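Local coordinates for BDI_3064 protein (PDB 5Z06), which hydrolyses linear beta-1,2-glucan and beta-1,2-glucooligosaccharides of four or more units in exo fashion, releasing sophorose from the non-reducing end, at residues Arg606-Met611 and Ala651-Val656; Gly587-Asp592 and Ala612-Leu617. All coordinates share one frame; numbering follows the deposited sequence.

Contact 1 (Arg606-Met611 and Ala651-Val656)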
loop_
_atom_site.group_PDB
_atom_site.type_symbol
_atom_site.label_atom_id
_atom_site.label_comp_id
_atom_site.label_asym_id
_atom_site.label_seq_id
_atom_site.Cartn_x
_atom_site.Cartn_y
_atom_site.Cartn_z
ATOM N N ARG A 606 14.425 -1.778 -14.224
ATOM C CA ARG A 606 13.206 -1.771 -13.462
ATOM C C ARG A 606 13.512 -2.348 -12.089
ATOM O O ARG A 606 12.672 -3.010 -11.475
ATOM C CB ARG A 606 12.139 -2.587 -14.204
ATOM C CG ARG A 606 11.721 -1.973 -15.531
ATOM C CD ARG A 606 10.678 -0.866 -15.366
ATOM N NE ARG A 606 10.425 -0.196 -16.642
ATOM C CZ ARG A 606 11.073 0.877 -17.099
ATOM N NH1 ARG A 606 12.002 1.494 -16.370
ATOM N NH2 ARG A 606 10.749 1.369 -18.291
ATOM N N ASP A 607 14.722 -2.085 -11.595
ATOM C CA ASP A 607 15.093 -2.495 -10.238
ATOM C C ASP A 607 15.953 -1.408 -9.616
ATOM O O ASP A 607 16.957 -1.013 -10.190
ATOM C CB ASP A 607 15.859 -3.795 -10.302
ATOM C CG ASP A 607 16.183 -4.351 -8.953
ATOM O OD1 ASP A 607 15.500 -3.996 -7.977
ATOM O OD2 ASP A 607 17.126 -5.167 -8.870
ATOM N N ASN A 608 15.553 -0.936 -8.443
ATOM C CA ASN A 608 16.303 0.089 -7.725
ATOM C C ASN A 608 16.427 -0.264 -6.242
ATOM O O ASN A 608 16.684 0.604 -5.417
ATOM C CB ASN A 608 15.625 1.448 -7.918
ATOM C CG ASN A 608 14.196 1.445 -7.428
ATOM O OD1 ASN A 608 13.757 0.510 -6.746
ATOM N ND2 ASN A 608 13.462 2.473 -7.772
ATOM N N GLY A 609 16.259 -1.532 -5.909
ATOM C CA GLY A 609 16.373 -1.997 -4.522
ATOM C C GLY A 609 15.059 -2.138 -3.791
ATOM O O GLY A 609 15.023 -2.600 -2.649
ATOM N N THR A 610 13.987 -1.774 -4.469
ATOM C CA THR A 610 12.680 -1.760 -3.869
ATOM C C THR A 610 12.002 -3.086 -4.089
ATOM O O THR A 610 11.796 -3.496 -5.230
ATOM C CB THR A 610 11.809 -0.704 -4.505
ATOM O OG1 THR A 610 12.501 0.529 -4.426
ATOM C CG2 THR A 610 10.457 -0.618 -3.798
ATOM N N MET A 611 11.595 -3.698 -2.981
ATOM C CA MET A 611 10.958 -4.989 -2.987
ATOM C C MET A 611 9.573 -4.856 -2.357
ATOM O O MET A 611 9.446 -4.393 -1.225
ATOM C CB MET A 611 11.806 -5.971 -2.188
ATOM C CG MET A 611 11.363 -7.423 -2.339
ATOM S SD MET A 611 11.446 -8.013 -4.038
ATOM C CE MET A 611 13.215 -7.937 -4.295
ATOM N N ALA A 651 6.030 -2.048 0.391
ATOM C CA ALA A 651 7.329 -2.186 -0.208
ATOM C C ALA A 651 8.372 -1.665 0.722
ATOM O O ALA A 651 8.091 -0.857 1.595
ATOM C CB ALA A 651 7.405 -1.412 -1.528
ATOM N N PHE A 652 9.598 -2.068 0.459
ATOM C CA PHE A 652 10.723 -1.559 1.188
ATOM C C PHE A 652 11.974 -1.547 0.320
ATOM O O PHE A 652 12.108 -2.321 -0.644
ATOM C CB PHE A 652 10.930 -2.400 2.457
ATOM C CG PHE A 652 11.373 -3.806 2.193
ATOM C CD1 PHE A 652 10.487 -4.753 1.706
ATOM C CD2 PHE A 652 12.682 -4.203 2.471
ATOM C CE1 PHE A 652 10.895 -6.051 1.486
ATOM C CE2 PHE A 652 13.094 -5.501 2.258
ATOM C CZ PHE A 652 12.202 -6.429 1.756
ATOM N N ASN A 653 12.897 -0.678 0.692
ATOM C CA ASN A 653 14.153 -0.564 -0.004
ATOM C C ASN A 653 15.217 -0.443 1.050
ATOM O O ASN A 653 15.384 0.631 1.654
ATOM C CB ASN A 653 14.133 0.638 -0.924
ATOM C CG ASN A 653 15.339 0.687 -1.836
ATOM O OD1 ASN A 653 16.454 0.406 -1.418
ATOM N ND2 ASN A 653 15.108 1.013 -3.088
ATOM N N LEU A 654 15.913 -1.552 1.312
ATOM C CA LEU A 654 17.002 -1.521 2.291
ATOM C C LEU A 654 18.182 -0.702 1.779
ATOM O O LEU A 654 18.933 -0.155 2.575
ATOM C CB LEU A 654 17.457 -2.920 2.684
ATOM C CG LEU A 654 16.385 -3.717 3.433
ATOM C CD1 LEU A 654 16.871 -5.140 3.639
ATOM C CD2 LEU A 654 16.038 -3.054 4.760
ATOM N N THR A 655 18.309 -0.564 0.470
ATOM C CA THR A 655 19.463 0.129 -0.094
ATOM C C THR A 655 19.430 1.596 0.245
ATOM O O THR A 655 20.449 2.152 0.618
ATOM C CB THR A 655 19.569 -0.128 -1.604
ATOM O OG1 THR A 655 19.661 -1.538 -1.803
ATOM C CG2 THR A 655 20.811 0.550 -2.219
ATOM N N VAL A 656 18.248 2.204 0.152
ATOM C CA VAL A 656 18.072 3.602 0.505
ATOM C C VAL A 656 17.406 3.807 1.865
ATOM O O VAL A 656 17.128 4.951 2.257
ATOM C CB VAL A 656 17.283 4.360 -0.595
ATOM C CG1 VAL A 656 17.915 4.130 -1.950
ATOM C CG2 VAL A 656 15.822 3.965 -0.629
HETATM O O HOH W 1 17.458 -2.887 -1.348
HETATM O O HOH W 2 14.726 -4.022 -0.064
#
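Asn653 reaches across to the 606-611 backbone with its amide nitrogen, its CG anti to the backbone N (chi1 -171°). ND2 gives one N-H to Asn608 O at 2.8 Å; that donor stands above the carbonyl plane, although the acceptor lies in the amide plane of Asn653. The second N-H of Asn653 ND2 goes to Thr610 OG1 at 3.0 Å, tilted from the amide plane. Thr610 OG1 in turn donates to Asn608 OD1 (2.6 Å), which also accepts from Thr610 N in an Asx turn, so three polar side chains are linked in series. At the other end of the amide, Asn653 OD1 accepts from Val656 N, 3.0 Å away, an Asx motif that pins the turn after the strand. An alanine in place of Asn653 would probably leave Asn608 O and Thr610 OG1 without this shared donor and the turn at Val656 less firmly held.

Between the backbones, Met611 and Phe652 form an antiparallel hydrogen-bonded pair, with Met611 N to Phe652 O at 2.8 Å and nearly straight, and Phe652 N to Met611 O at 2.9 Å. Two waters lie in hydrogen-bonding positions at Gly609 O, one also bonding to Thr655 OG1, which is hydrogen-bonded to Val579 N as well, and the other accepting from Leu654 N.

Met611 CB sits off-centre over the Phe652 ring, 4.2 Å from its centroid, in a CH-pi contact, while Thr610 CG2 meets Ala651 CB at 3.9 Å.

Strand 652-653 lies in the middle of a three-stranded antiparallel sheet, between 610-611 and 658-659. Phe593 and Ser591 pack against the side of Thr610, whereas Phe652 turns to His638 and to Leu642 of helix 639-642.

Contact 2 (Gly587-Asp592 and Ala612-Leu617); sequences GLTASD and APTGAL
Thr589 points its CB at the start of helix 614-617, and from there its two branches part. The methyl CG2, set between the backbone N and the carbonyl carbon, does the touching: it rests 3.8 Å from Ala612 CB, equally close to Gly615 CA, and 4.0 Å from Thr614 CG2. One methyl thus fits among Ala612, Thr614 and Gly615. The hydroxyl takes the other direction, anti to the backbone N (chi1 -180°), and OG1 is hydrogen-bonded to Phe535 N, so the polar branch serves a different part of the chain while the apolar one faces the helix. Thr614 divides its branches in the same way, with OG1 bonded to Asn667 O.

The arrangement is the loop leading into strand 590-592, with Ser591 of the strand, laid against the short helix 614-617 and the residues before it, within the glycoamylase-like, (alpha/alpha)6-related part of this GH144 enzyme, and two glycines let the backbones come close. Gly587 and Gly615 bring their CA atoms to 4.0 Å, and Gly615 CA makes a nearly straight CA-H...O contact with Gly587 O. A CB on Gly615 would run into that carbonyl oxygen, and one on Gly587 would collide with the backbone at Ala616 N. The positive phi of Gly587 (107°) suits a residue without a side chain as well.

Beyond the glycines, Ser591 CB touches Ala612 CB at 4.0 Å, its OG turning instead to Asp592 O. A water bridges the two backbones, accepting from Thr589 N and, at 3.0 Å, from Ala612 N. Gly615 N bonds back to Ala612 O, and on another side of the helix Ala616 and Leu617 pack against helix 624-636.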
loop_
_atom_site.group_PDB
_atom_site.type_symbol
_atom_site.label_atom_id
_atom_site.label_comp_id
_atom_site.label_asym_id
_atom_site.label_seq_id
_atom_site.Cartn_x
_atom_site.Cartn_y
_atom_site.Cartn_z
ATOM N N GLY A 587 10.876 -11.065 -5.783
ATOM C CA GLY A 587 9.512 -10.856 -6.276
ATOM C C GLY A 587 9.303 -9.424 -6.673
ATOM O O GLY A 587 8.335 -8.799 -6.273
ATOM N N LEU A 588 10.206 -8.909 -7.493
ATOM C CA LEU A 588 10.085 -7.575 -7.981
ATOM C C LEU A 588 8.791 -7.390 -8.719
ATOM O O LEU A 588 8.421 -8.198 -9.571
ATOM C CB LEU A 588 11.276 -7.203 -8.868
ATOM C CG LEU A 588 12.569 -7.032 -8.035
ATOM C CD1 LEU A 588 13.810 -6.981 -8.907
ATOM C CD2 LEU A 588 12.499 -5.784 -7.191
ATOM N N THR A 589 8.102 -6.312 -8.375
ATOM C CA THR A 589 6.786 -6.034 -8.926
ATOM C C THR A 589 6.446 -4.558 -8.660
ATOM O O THR A 589 7.241 -3.784 -8.092
ATOM C CB THR A 589 5.708 -7.000 -8.344
ATOM O OG1 THR A 589 4.421 -6.723 -8.899
ATOM C CG2 THR A 589 5.601 -6.875 -6.864
ATOM N N ALA A 590 5.261 -4.181 -9.105
ATOM C CA ALA A 590 4.812 -2.811 -9.012
ATOM C C ALA A 590 4.484 -2.422 -7.597
ATOM O O ALA A 590 3.872 -3.191 -6.838
ATOM C CB ALA A 590 3.595 -2.595 -9.876
ATOM N N SER A 591 4.851 -1.192 -7.266
ATOM C CA SER A 591 4.385 -0.561 -6.057
ATOM C C SER A 591 4.661 0.908 -6.131
ATOM O O SER A 591 5.469 1.376 -6.963
ATOM C CB SER A 591 5.105 -1.159 -4.830
ATOM O OG SER A 591 6.405 -0.631 -4.666
ATOM N N ASP A 592 4.050 1.649 -5.219
ATOM C CA ASP A 592 4.558 2.990 -4.940
ATOM C C ASP A 592 5.948 2.904 -4.308
ATOM O O ASP A 592 6.236 2.008 -3.542
ATOM C CB ASP A 592 3.589 3.792 -4.070
ATOM C CG ASP A 592 2.369 4.259 -4.848
ATOM O OD1 ASP A 592 2.344 4.091 -6.095
ATOM O OD2 ASP A 592 1.435 4.792 -4.215
ATOM N N ALA A 612 8.557 -5.263 -3.106
ATOM C CA ALA A 612 7.190 -5.297 -2.616
ATOM C C ALA A 612 6.921 -6.724 -2.161
ATOM O O ALA A 612 6.928 -7.644 -2.978
ATOM C CB ALA A 612 6.217 -4.881 -3.708
ATOM N N PRO A 613 6.677 -6.932 -0.858
ATOM C CA PRO A 613 6.445 -8.296 -0.371
ATOM C C PRO A 613 5.382 -9.082 -1.128
ATOM O O PRO A 613 5.440 -10.309 -1.171
ATOM C CB PRO A 613 6.004 -8.086 1.079
ATOM C CG PRO A 613 6.627 -6.799 1.470
ATOM C CD PRO A 613 6.692 -5.953 0.239
ATOM N N THR A 614 4.418 -8.384 -1.710
ATOM C CA THR A 614 3.369 -9.061 -2.449
ATOM C C THR A 614 3.924 -9.914 -3.600
ATOM O O THR A 614 3.322 -10.917 -3.953
ATOM C CB THR A 614 2.283 -8.087 -2.935
ATOM O OG1 THR A 614 1.148 -8.828 -3.366
ATOM C CG2 THR A 614 2.784 -7.210 -4.096
ATOM N N GLY A 615 5.047 -9.495 -4.188
ATOM C CA GLY A 615 5.708 -10.276 -5.246
ATOM C C GLY A 615 5.934 -11.732 -4.903
ATOM O O GLY A 615 5.375 -12.636 -5.548
ATOM N N ALA A 616 6.720 -11.971 -3.851
ATOM C CA ALA A 616 7.019 -13.345 -3.417
ATOM C C ALA A 616 5.789 -14.025 -2.840
ATOM O O ALA A 616 5.506 -15.209 -3.107
ATOM C CB ALA A 616 8.123 -13.352 -2.381
ATOM N N LEU A 617 5.049 -13.275 -2.047
ATOM C CA LEU A 617 4.056 -13.896 -1.187
ATOM C C LEU A 617 2.856 -14.371 -1.974
ATOM O O LEU A 617 2.365 -15.470 -1.750
ATOM C CB LEU A 617 3.650 -12.944 -0.081
ATOM C CG LEU A 617 4.828 -12.587 0.831
ATOM C CD1 LEU A 617 4.413 -11.443 1.730
ATOM C CD2 LEU A 617 5.290 -13.786 1.637
HETATM O O HOH W 3 9.379 -4.664 -5.940
#

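Overall arrangement
Contacts 1 and 2 have their centres about 10 Å apart, and their segments alternate along the chain: 587-592, 606-611, 612-617, then 651-656. Strand 610-611 is followed closely in the chain by helix 614-617, so a single run of chain supplies one partner to each contact. The two also touch: Leu588 packs against Asp607 and Thr610, and Met611 SD approaches Gly587 N. Contact 1 lies within the three-stranded sheet, contact 2 sets 587-592 against helix 614-617, and Ser591, packing on Ala651 and Thr610, brings the two-stranded sheet of 590-592 and 597-599 against the first. All four segments lie in the glycoamylase-like region of the chain, placing this buried junction inside its glycoside hydrolase part.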